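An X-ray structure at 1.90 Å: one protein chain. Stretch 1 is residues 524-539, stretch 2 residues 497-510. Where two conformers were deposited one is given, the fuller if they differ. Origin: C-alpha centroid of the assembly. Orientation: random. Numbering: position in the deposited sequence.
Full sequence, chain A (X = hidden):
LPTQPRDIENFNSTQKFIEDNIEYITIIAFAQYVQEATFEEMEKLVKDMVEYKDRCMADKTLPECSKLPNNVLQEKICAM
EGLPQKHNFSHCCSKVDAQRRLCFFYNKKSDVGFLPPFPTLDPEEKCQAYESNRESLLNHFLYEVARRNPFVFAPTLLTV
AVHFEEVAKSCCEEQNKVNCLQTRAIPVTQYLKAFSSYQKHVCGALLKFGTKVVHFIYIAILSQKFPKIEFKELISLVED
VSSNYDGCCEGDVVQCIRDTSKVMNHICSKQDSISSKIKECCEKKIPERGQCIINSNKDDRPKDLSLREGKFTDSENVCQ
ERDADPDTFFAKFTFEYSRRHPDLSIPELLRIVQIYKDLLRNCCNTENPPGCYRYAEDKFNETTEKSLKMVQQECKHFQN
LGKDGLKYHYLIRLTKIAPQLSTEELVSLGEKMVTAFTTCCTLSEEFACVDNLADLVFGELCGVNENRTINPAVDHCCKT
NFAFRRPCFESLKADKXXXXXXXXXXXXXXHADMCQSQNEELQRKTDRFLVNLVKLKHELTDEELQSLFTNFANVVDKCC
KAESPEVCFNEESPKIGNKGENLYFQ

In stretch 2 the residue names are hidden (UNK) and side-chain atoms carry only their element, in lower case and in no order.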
# COMPACT_ATOMS: atom_id res chain seq x y z
N ARG A 524 -2.79 -20.37 2.64
CA ARG A 524 -3.98 -19.57 2.41
C ARG A 524 -5.27 -20.34 2.75
O ARG A 524 -6.19 -19.78 3.33
CB ARG A 524 -4.01 -18.97 0.99
CG ARG A 524 -5.04 -17.84 0.85
CD ARG A 524 -4.77 -16.87 -0.31
NE ARG A 524 -4.06 -15.66 0.13
CZ ARG A 524 -4.60 -14.46 0.39
NH1 ARG A 524 -5.92 -14.22 0.25
NH2 ARG A 524 -3.81 -13.47 0.80
N LYS A 525 -5.30 -21.62 2.43
CA LYS A 525 -6.41 -22.52 2.79
C LYS A 525 -6.64 -22.67 4.28
O LYS A 525 -7.78 -22.67 4.75
CB LYS A 525 -6.18 -23.91 2.17
CG LYS A 525 -6.74 -25.13 2.93
CD LYS A 525 -8.28 -25.25 2.86
CE LYS A 525 -8.90 -25.98 4.07
NZ LYS A 525 -10.39 -26.14 3.98
N THR A 526 -5.55 -22.88 5.01
CA THR A 526 -5.61 -22.89 6.48
C THR A 526 -6.14 -21.55 7.04
O THR A 526 -6.98 -21.54 7.96
CB THR A 526 -4.21 -23.17 7.03
OG1 THR A 526 -3.84 -24.48 6.60
CG2 THR A 526 -4.17 -23.09 8.59
N ASP A 527 -5.66 -20.45 6.45
CA ASP A 527 -6.02 -19.11 6.88
C ASP A 527 -7.52 -18.86 6.64
O ASP A 527 -8.20 -18.29 7.50
CB ASP A 527 -5.14 -18.07 6.19
CG ASP A 527 -3.70 -18.08 6.67
OD1 ASP A 527 -3.31 -18.83 7.60
OD2 ASP A 527 -2.90 -17.30 6.13
N ARG A 528 -8.02 -19.30 5.50
CA ARG A 528 -9.43 -19.16 5.19
C ARG A 528 -10.31 -19.96 6.09
O ARG A 528 -11.36 -19.48 6.49
CB ARG A 528 -9.79 -19.56 3.77
CG ARG A 528 -9.18 -18.72 2.69
CD ARG A 528 -9.67 -19.32 1.38
NE ARG A 528 -9.02 -18.72 0.23
CZ ARG A 528 -8.08 -19.25 -0.54
NH1 ARG A 528 -7.63 -20.49 -0.33
NH2 ARG A 528 -7.59 -18.54 -1.56
N PHE A 529 -9.86 -21.17 6.41
CA PHE A 529 -10.57 -22.01 7.39
C PHE A 529 -10.78 -21.30 8.73
O PHE A 529 -11.91 -21.26 9.28
CB PHE A 529 -9.85 -23.38 7.55
CG PHE A 529 -10.41 -24.24 8.63
CD1 PHE A 529 -9.96 -24.13 9.95
CD2 PHE A 529 -11.38 -25.17 8.34
CE1 PHE A 529 -10.51 -24.89 10.97
CE2 PHE A 529 -11.95 -25.95 9.36
CZ PHE A 529 -11.50 -25.80 10.69
N LEU A 530 -9.69 -20.73 9.25
CA LEU A 530 -9.75 -20.04 10.54
C LEU A 530 -10.71 -18.85 10.53
O LEU A 530 -11.51 -18.69 11.46
CB LEU A 530 -8.39 -19.61 11.01
CG LEU A 530 -8.37 -18.89 12.35
CD1 LEU A 530 -9.01 -19.61 13.53
CD2 LEU A 530 -6.93 -18.61 12.69
N VAL A 531 -10.63 -18.05 9.46
CA VAL A 531 -11.48 -16.91 9.32
C VAL A 531 -12.95 -17.34 9.25
O VAL A 531 -13.78 -16.79 9.99
CB VAL A 531 -11.06 -15.99 8.15
CG1 VAL A 531 -12.10 -14.93 7.83
CG2 VAL A 531 -9.74 -15.33 8.51
N ASN A 532 -13.26 -18.29 8.38
CA ASN A 532 -14.64 -18.82 8.29
C ASN A 532 -15.14 -19.40 9.62
O ASN A 532 -16.29 -19.18 10.03
CB ASN A 532 -14.78 -19.83 7.13
CG ASN A 532 -14.63 -19.17 5.78
OD1 ASN A 532 -15.09 -18.03 5.58
ND2 ASN A 532 -14.01 -19.86 4.83
N LEU A 533 -14.26 -20.09 10.34
CA LEU A 533 -14.59 -20.61 11.66
C LEU A 533 -14.98 -19.51 12.67
O LEU A 533 -15.98 -19.68 13.45
CB LEU A 533 -13.43 -21.43 12.22
CG LEU A 533 -13.73 -22.20 13.48
CD1 LEU A 533 -14.77 -23.30 13.25
CD2 LEU A 533 -12.41 -22.77 14.01
N VAL A 534 -14.21 -18.41 12.64
CA VAL A 534 -14.43 -17.29 13.53
C VAL A 534 -15.76 -16.62 13.17
O VAL A 534 -16.48 -16.22 14.08
CB VAL A 534 -13.28 -16.25 13.56
CG1 VAL A 534 -13.62 -15.11 14.45
CG2 VAL A 534 -12.00 -16.86 14.13
N LYS A 535 -16.07 -16.48 11.88
CA LYS A 535 -17.39 -15.93 11.46
C LYS A 535 -18.48 -16.85 11.97
O LYS A 535 -19.47 -16.39 12.60
CB LYS A 535 -17.49 -15.82 9.95
CG LYS A 535 -16.67 -14.68 9.37
CD LYS A 535 -16.74 -14.61 7.88
CE LYS A 535 -15.98 -13.41 7.39
NZ LYS A 535 -16.06 -13.29 5.93
N LEU A 536 -18.30 -18.13 11.73
CA LEU A 536 -19.33 -19.11 12.12
C LEU A 536 -19.60 -19.10 13.66
O LEU A 536 -20.76 -19.06 14.09
CB LEU A 536 -18.98 -20.48 11.63
CG LEU A 536 -19.96 -21.58 12.15
CD1 LEU A 536 -21.37 -21.40 11.63
CD2 LEU A 536 -19.40 -22.94 11.80
N LYS A 537 -18.54 -19.06 14.43
CA LYS A 537 -18.55 -19.14 15.88
C LYS A 537 -18.12 -17.82 16.55
O LYS A 537 -17.38 -17.82 17.54
CB LYS A 537 -17.60 -20.27 16.29
CG LYS A 537 -17.94 -21.63 15.72
CD LYS A 537 -19.27 -22.11 16.23
CE LYS A 537 -19.34 -23.64 16.27
NZ LYS A 537 -20.74 -24.09 16.10
N HIS A 538 -18.55 -16.70 15.96
CA HIS A 538 -18.21 -15.36 16.46
C HIS A 538 -18.53 -15.11 17.94
O HIS A 538 -17.84 -14.30 18.58
CB HIS A 538 -18.90 -14.26 15.59
CG HIS A 538 -20.39 -14.23 15.71
ND1 HIS A 538 -21.05 -13.35 16.54
CD2 HIS A 538 -21.35 -14.96 15.10
CE1 HIS A 538 -22.35 -13.56 16.45
NE2 HIS A 538 -22.57 -14.53 15.59
N GLU A 539 -19.55 -15.81 18.46
CA GLU A 539 -19.94 -15.74 19.87
C GLU A 539 -18.87 -16.25 20.85
O GLU A 539 -18.75 -15.74 21.96
CB GLU A 539 -21.30 -16.45 20.11
CG GLU A 539 -21.31 -17.98 20.11
CD GLU A 539 -21.28 -18.65 18.73
OE1 GLU A 539 -21.43 -19.90 18.73
OE2 GLU A 539 -21.13 -17.97 17.67
N UNK A 497 -23.21 -7.28 16.90
CA UNK A 497 -24.43 -7.29 16.09
C UNK A 497 -24.35 -8.25 14.89
O UNK A 497 -25.36 -8.51 14.23
o UNK A 497 -23.80 -5.47 14.54
c UNK A 497 -24.71 -4.82 16.71
c UNK A 497 -24.74 -5.87 15.56
N UNK A 498 -23.15 -8.75 14.58
CA UNK A 498 -22.95 -9.54 13.41
C UNK A 498 -23.66 -10.89 13.51
O UNK A 498 -23.58 -11.57 14.50
c UNK A 498 -20.34 -12.85 11.30
c UNK A 498 -20.44 -12.45 10.00
c UNK A 498 -21.44 -9.74 13.17
o UNK A 498 -20.05 -13.33 9.02
c UNK A 498 -20.86 -11.20 9.68
c UNK A 498 -21.20 -10.30 10.70
c UNK A 498 -20.66 -11.97 12.32
c UNK A 498 -21.11 -10.69 12.05
N UNK A 499 -24.32 -11.27 12.42
CA UNK A 499 -24.86 -12.63 12.21
C UNK A 499 -24.40 -13.13 10.85
O UNK A 499 -24.65 -12.48 9.84
c UNK A 499 -26.43 -12.64 12.31
c UNK A 499 -27.01 -14.04 12.02
c UNK A 499 -26.86 -12.16 13.71
N UNK A 500 -23.68 -14.27 10.81
CA UNK A 500 -23.09 -14.76 9.55
C UNK A 500 -24.17 -15.32 8.61
O UNK A 500 -25.24 -15.69 9.08
c UNK A 500 -23.40 -15.18 11.93
c UNK A 500 -22.20 -15.92 10.02
c UNK A 500 -22.90 -16.42 11.24
N UNK A 501 -23.89 -15.39 7.30
CA UNK A 501 -24.71 -16.23 6.45
C UNK A 501 -24.49 -17.71 6.79
O UNK A 501 -23.66 -18.03 7.61
c UNK A 501 -22.56 -15.12 6.66
c UNK A 501 -24.14 -15.93 5.08
c UNK A 501 -22.66 -15.85 5.37
N UNK A 502 -25.28 -18.63 6.19
CA UNK A 502 -24.94 -20.04 6.34
C UNK A 502 -23.60 -20.28 5.68
O UNK A 502 -23.24 -19.52 4.75
c UNK A 502 -26.41 -18.41 5.28
c UNK A 502 -26.04 -20.78 5.55
c UNK A 502 -27.06 -19.76 5.21
N UNK A 503 -22.87 -21.26 6.16
CA UNK A 503 -21.66 -21.72 5.55
C UNK A 503 -21.81 -23.20 5.21
O UNK A 503 -22.29 -23.98 6.02
c UNK A 503 -19.17 -18.01 6.14
c UNK A 503 -20.48 -21.60 6.49
c UNK A 503 -19.50 -19.35 5.84
c UNK A 503 -20.10 -20.19 6.81
c UNK A 503 -19.42 -17.53 7.39
c UNK A 503 -20.05 -18.32 8.34
c UNK A 503 -20.37 -19.66 8.04
N UNK A 504 -21.39 -23.63 4.04
CA UNK A 504 -21.44 -25.09 3.83
C UNK A 504 -20.38 -25.87 4.63
O UNK A 504 -19.29 -25.40 4.92
o UNK A 504 -20.16 -25.05 1.83
c UNK A 504 -21.35 -25.49 2.37
N UNK A 505 -20.71 -27.14 4.88
CA UNK A 505 -19.83 -28.03 5.60
C UNK A 505 -18.53 -28.24 4.85
O UNK A 505 -17.51 -28.41 5.46
n UNK A 505 -20.78 -32.30 7.85
c UNK A 505 -20.95 -30.98 7.84
o UNK A 505 -21.87 -30.42 8.46
c UNK A 505 -20.56 -29.34 5.92
c UNK A 505 -19.93 -30.16 7.03
N UNK A 506 -18.53 -28.12 3.54
CA UNK A 506 -17.30 -28.23 2.76
C UNK A 506 -16.24 -27.18 3.03
O UNK A 506 -15.07 -27.44 2.74
o UNK A 506 -16.09 -30.07 0.63
o UNK A 506 -15.70 -28.11 -0.30
c UNK A 506 -17.57 -28.25 1.25
c UNK A 506 -16.37 -28.85 0.46
N UNK A 507 -16.63 -26.00 3.54
CA UNK A 507 -15.63 -24.97 3.93
C UNK A 507 -14.78 -25.45 5.08
O UNK A 507 -13.68 -24.92 5.34
c UNK A 507 -16.61 -22.94 1.91
c UNK A 507 -16.33 -23.66 4.35
c UNK A 507 -16.33 -22.49 3.33
c UNK A 507 -17.31 -21.44 3.75
N UNK A 508 -15.29 -26.43 5.83
CA UNK A 508 -14.59 -26.89 7.02
C UNK A 508 -14.11 -28.33 6.89
O UNK A 508 -13.79 -28.99 7.88
c UNK A 508 -15.93 -23.07 9.05
c UNK A 508 -15.39 -24.33 8.92
c UNK A 508 -16.10 -25.34 8.32
c UNK A 508 -17.16 -22.81 8.56
c UNK A 508 -17.89 -23.80 7.96
c UNK A 508 -15.50 -26.73 8.20
c UNK A 508 -17.36 -25.05 7.82
N UNK A 509 -14.05 -28.80 5.65
CA UNK A 509 -13.66 -30.18 5.36
C UNK A 509 -12.27 -30.14 4.77
O UNK A 509 -12.01 -29.41 3.84
c UNK A 509 -14.61 -30.83 4.36
o UNK A 509 -15.93 -30.85 4.92
c UNK A 509 -14.18 -32.23 4.03
N UNK A 510 -11.40 -30.96 5.32
CA UNK A 510 -10.07 -31.13 4.80
C UNK A 510 -10.14 -32.24 3.75
O UNK A 510 -10.70 -33.31 4.00
c UNK A 510 -6.90 -30.59 5.31
c UNK A 510 -9.14 -31.50 5.94
c UNK A 510 -5.58 -30.76 4.91
c UNK A 510 -5.91 -33.15 4.93
c UNK A 510 -5.09 -32.05 4.72
c UNK A 510 -7.73 -31.69 5.52
c UNK A 510 -7.22 -32.97 5.33
O HOH W 1 -12.63 -22.46 4.53

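Position 497 has three side-chain atoms, one carbon carrying an oxygen and a second carbon, and its CB points away from the helix of stretch 1; it is Thr-497. At 498 a single carbon leads to a six-carbon ring bearing an oxygen, directed toward stretch 1, where the ring edge meets the face of the His-538 imidazole. This is Tyr-498. The two ring centroids lie 5.5 Å apart with planes at 81°, and the OH of Tyr-498 comes 3.7 Å from CG of Lys-535. The backbone also approaches, O of Tyr-498 lying 3.0 Å from CE1 of His-538, without a hydrogen bond between the residues.

Position 499, three carbons branched at the first, faces away and is Val-499. At 500, three carbons close a ring onto the backbone nitrogen, which identifies Pro-500. Its CG sits 3.7 Å from O of Lys-535, and its CD 3.8 Å from CD2 of His-538, so the ring packs where the helix gives way to the following turn. The same closed ring recurs at 501 and again at 502, giving Pro-501 and Pro-502; neither makes a close contact with stretch 1, and the chain passes over them to the next anchor.

Position 503 carries one carbon and an unsubstituted six-carbon ring, pointing toward the helix: Phe-503. Its CZ is 3.6 Å from CB of Lys-535 and its CD2 3.9 Å from CB of Leu-536, while O of Asn-532 lies over one face of the ring. At 504 a carbon and an oxygen make Ser-504, out of reach of the helix. Three carbons, the third bearing an oxygen and a nitrogen, make 505 Gln-505, likewise distant. Position 506 has two carbons, the second with two oxygens, and is Asp-506, whose CB points away.

Position 507 has four carbons forked at the second, one of them 3.8 Å from ND2 of Asn-532; the fork marks Leu-507, and the near atom is its CG. Position 508 again has one carbon and a bare six-carbon ring, which reaches Asn-532, Leu-533 and Leu-536. It is Phe-508, with CZ 3.9 Å from CD2 of Leu-536 and its ring edge turned toward the face of Phe-529 in an offset arrangement. Position 509, a carbon carrying an oxygen and a carbon, is Thr-509; its CB points away, and its OG1 donates to O of Gln-505 at 3.0 Å, bracing the turn. At 510 a poorly ordered carbon-plus-ring side chain without oxygen is Phe-510, peripheral here.

The contact is therefore chiefly one of packing. No direct hydrogen bond crosses it; instead, a water donates to O of Leu-507 (2.8 Å from the water O) and accepts from ND2 of Asn-532 (3.0 Å from the water O). Tyr-498, Phe-503 and Phe-508 supply aromatic surface along the helix and the turn after it, Phe-508 covering the largest area, and together the two stretches bury 697 Å².

Stretch 2 497-510: TYVPPPFSQDLFTF
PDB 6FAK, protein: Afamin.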